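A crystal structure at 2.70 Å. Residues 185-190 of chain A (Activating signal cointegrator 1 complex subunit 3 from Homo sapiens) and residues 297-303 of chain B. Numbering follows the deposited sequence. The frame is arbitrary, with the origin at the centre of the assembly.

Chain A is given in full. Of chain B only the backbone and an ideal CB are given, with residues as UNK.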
# COMPACT_ATOMS: atom_id res chain seq x y z
N GLU A 185 -8.41 -24.15 -15.69
CA GLU A 185 -9.51 -24.65 -14.90
C GLU A 185 -9.38 -26.15 -14.73
O GLU A 185 -8.91 -26.87 -15.62
CB GLU A 185 -10.82 -24.25 -15.58
CG GLU A 185 -10.81 -22.77 -15.95
CD GLU A 185 -10.94 -21.86 -14.73
OE1 GLU A 185 -9.92 -21.60 -14.06
OE2 GLU A 185 -12.07 -21.41 -14.45
N LEU A 186 -9.69 -26.58 -13.52
CA LEU A 186 -9.87 -27.97 -13.19
C LEU A 186 -10.60 -28.61 -14.35
O LEU A 186 -11.68 -28.14 -14.74
CB LEU A 186 -10.62 -28.08 -11.86
CG LEU A 186 -11.82 -27.16 -11.59
CD1 LEU A 186 -13.08 -27.57 -12.33
CD2 LEU A 186 -12.10 -27.10 -10.09
N PRO A 187 -10.02 -29.61 -15.00
CA PRO A 187 -10.69 -30.20 -16.17
C PRO A 187 -11.97 -30.91 -15.77
O PRO A 187 -12.29 -31.02 -14.58
CB PRO A 187 -9.64 -31.17 -16.73
CG PRO A 187 -8.77 -31.50 -15.56
CD PRO A 187 -8.72 -30.24 -14.73
N ILE A 188 -12.73 -31.37 -16.75
CA ILE A 188 -14.02 -31.98 -16.48
C ILE A 188 -13.82 -33.39 -15.96
O ILE A 188 -13.08 -34.19 -16.54
CB ILE A 188 -14.91 -31.95 -17.74
CG1 ILE A 188 -14.85 -30.57 -18.39
CG2 ILE A 188 -16.34 -32.32 -17.39
CD1 ILE A 188 -15.55 -29.48 -17.59
N ASN A 189 -14.51 -33.70 -14.86
CA ASN A 189 -14.27 -34.90 -14.06
C ASN A 189 -15.13 -36.06 -14.55
O ASN A 189 -16.25 -35.88 -15.04
CB ASN A 189 -14.57 -34.62 -12.59
CG ASN A 189 -13.41 -34.98 -11.68
OD1 ASN A 189 -12.26 -34.63 -11.95
ND2 ASN A 189 -13.71 -35.66 -10.58
N GLY A 190 -14.60 -37.28 -14.39
CA GLY A 190 -15.33 -38.49 -14.74
C GLY A 190 -14.54 -39.47 -15.58
O GLY A 190 -13.77 -40.28 -15.07
N UNK B 297 -9.65 -32.32 -3.32
CA UNK B 297 -10.92 -31.84 -2.80
C UNK B 297 -11.56 -30.82 -3.73
O UNK B 297 -12.77 -30.88 -3.99
CB UNK B 297 -10.72 -31.23 -1.41
N UNK B 298 -10.76 -29.87 -4.24
CA UNK B 298 -11.28 -28.88 -5.18
C UNK B 298 -11.83 -29.57 -6.42
O UNK B 298 -12.93 -29.26 -6.89
CB UNK B 298 -10.19 -27.88 -5.57
N UNK B 299 -11.08 -30.54 -6.95
CA UNK B 299 -11.53 -31.25 -8.14
C UNK B 299 -12.84 -31.98 -7.88
O UNK B 299 -13.79 -31.88 -8.67
CB UNK B 299 -10.46 -32.24 -8.61
N UNK B 300 -12.92 -32.71 -6.76
CA UNK B 300 -14.11 -33.50 -6.45
C UNK B 300 -15.33 -32.61 -6.30
O UNK B 300 -16.40 -32.90 -6.84
CB UNK B 300 -13.90 -34.32 -5.17
N UNK B 301 -15.20 -31.50 -5.57
CA UNK B 301 -16.34 -30.67 -5.22
C UNK B 301 -16.57 -29.52 -6.20
O UNK B 301 -17.32 -28.60 -5.88
CB UNK B 301 -16.15 -30.11 -3.81
N UNK B 302 -15.91 -29.53 -7.37
CA UNK B 302 -16.11 -28.48 -8.36
C UNK B 302 -17.58 -28.17 -8.67
O UNK B 302 -17.92 -27.01 -8.94
CB UNK B 302 -15.40 -28.87 -9.66
N UNK B 303 -18.46 -29.17 -8.66
CA UNK B 303 -19.83 -28.91 -9.10
C UNK B 303 -20.74 -28.42 -7.99
O UNK B 303 -21.86 -27.97 -8.27
CB UNK B 303 -20.43 -30.18 -9.71

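Position 297 lies on a helix, and its CB has nothing of the chain A stretch within 5.5 Å. Chain A sets no demand here, and any helix-compatible residue would do. The residue is Ala B297. Its O accepts the backbone hydrogen bond from N of the residue at 301, at 3.0 Å.

Position 298 is helical, and its CA-to-CB bond points sideways. The ideal CB is 5.0 Å from Leu A186 CD2, so chain A offers a methyl group and no polar partner. An aliphatic side chain of moderate size would suit: valine, isoleucine, leucine or methionine. The residue is Ile B298. Its CG2 packs on Leu A186 CD2 at 3.7 Å, an apolar contact.

Position 299 is also helical and sideways. The ideal CB is 4.5 Å from Asn A189 OD1 and 5.3 Å from Leu A186 CB. A polar side chain could stay near the amide, and a long one could run past it into open space. Glutamine, lysine or arginine would fit. The residue is Lys B299, with 56 Å² covered. Its end leads away. Its CG is 4.5 Å from Leu A186 CB, its CB 4.5 Å from Asn A189 OD1, and nothing of the side chain comes closer. Its backbone O lies 4.2 Å from Asn A189 ND2, too far for a hydrogen bond.

Position 300 points away from chain A, which sets no demand, and many residues would serve. It is Lys B300, whose NZ is hydrogen-bonded elsewhere in the structure.

Position 301 also points away. Its phi/psi of -94/13 is the first to leave helical values, which most residues tolerate. It is Arg B301, and its guanidinium makes its hydrogen bonds outside the two stretches.

Position 302 points toward chain A. The ideal CB is 3.8 Å from Leu A186 CD2, and beyond it runs the extended backbone of chain A with its carbonyls. A long side chain with an apolar stem is favoured: methionine, lysine or arginine. The residue is Arg B302, with 103 Å² covered. Its CD meets Leu A186 CD1 at 3.4 Å, and its NH1 meets Ile A188 CG2 at 3.4 Å. Pro A187 O and Ile A188 CA lie over one face of the guanidinium. NE is 4.1 Å from Pro A187 O, so this is packing without a hydrogen bond. A weak backbone hydrogen bond runs from Arg B302 N to Lys B299 O, at 3.4 Å.

Position 303 is sideways, with no chain A atom near its CB. Many residues would fit. It is Leu B303. Its end comes nearer, but CD1 is still 5.9 Å from Asn A189 CB.

Chain B 297-303: AIKKRRL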
# COMPACT_ATOMS: atom_id res chain seq x y z
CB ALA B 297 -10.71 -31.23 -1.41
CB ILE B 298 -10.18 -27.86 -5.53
CG1 ILE B 298 -9.91 -26.93 -4.36
CG2 ILE B 298 -10.57 -27.06 -6.75
CD1 ILE B 298 -8.94 -25.83 -4.68
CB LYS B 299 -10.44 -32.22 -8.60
CG LYS B 299 -9.28 -31.53 -9.30
CD LYS B 299 -8.53 -32.48 -10.22
CE LYS B 299 -7.55 -33.34 -9.45
NZ LYS B 299 -6.23 -33.41 -10.14
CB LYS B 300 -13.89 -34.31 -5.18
CG LYS B 300 -13.37 -35.72 -5.40
CD LYS B 300 -12.44 -36.15 -4.27
CE LYS B 300 -13.03 -35.86 -2.91
NZ LYS B 300 -12.12 -36.28 -1.81
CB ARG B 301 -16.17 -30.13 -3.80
CG ARG B 301 -15.83 -31.20 -2.77
CD ARG B 301 -15.42 -30.61 -1.43
NE ARG B 301 -16.41 -29.67 -0.90
CZ ARG B 301 -16.44 -29.24 0.36
NH1 ARG B 301 -15.53 -29.67 1.23
NH2 ARG B 301 -17.37 -28.39 0.75
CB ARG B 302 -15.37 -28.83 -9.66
CG ARG B 302 -15.96 -29.98 -10.47
CD ARG B 302 -15.18 -30.18 -11.76
NE ARG B 302 -16.01 -30.71 -12.84
CZ ARG B 302 -16.68 -29.95 -13.71
NH1 ARG B 302 -17.40 -30.52 -14.66
NH2 ARG B 302 -16.62 -28.63 -13.62
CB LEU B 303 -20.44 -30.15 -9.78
CG LEU B 303 -19.60 -30.73 -10.92
CD1 LEU B 303 -19.78 -32.24 -11.04
CD2 LEU B 303 -19.89 -30.03 -12.25
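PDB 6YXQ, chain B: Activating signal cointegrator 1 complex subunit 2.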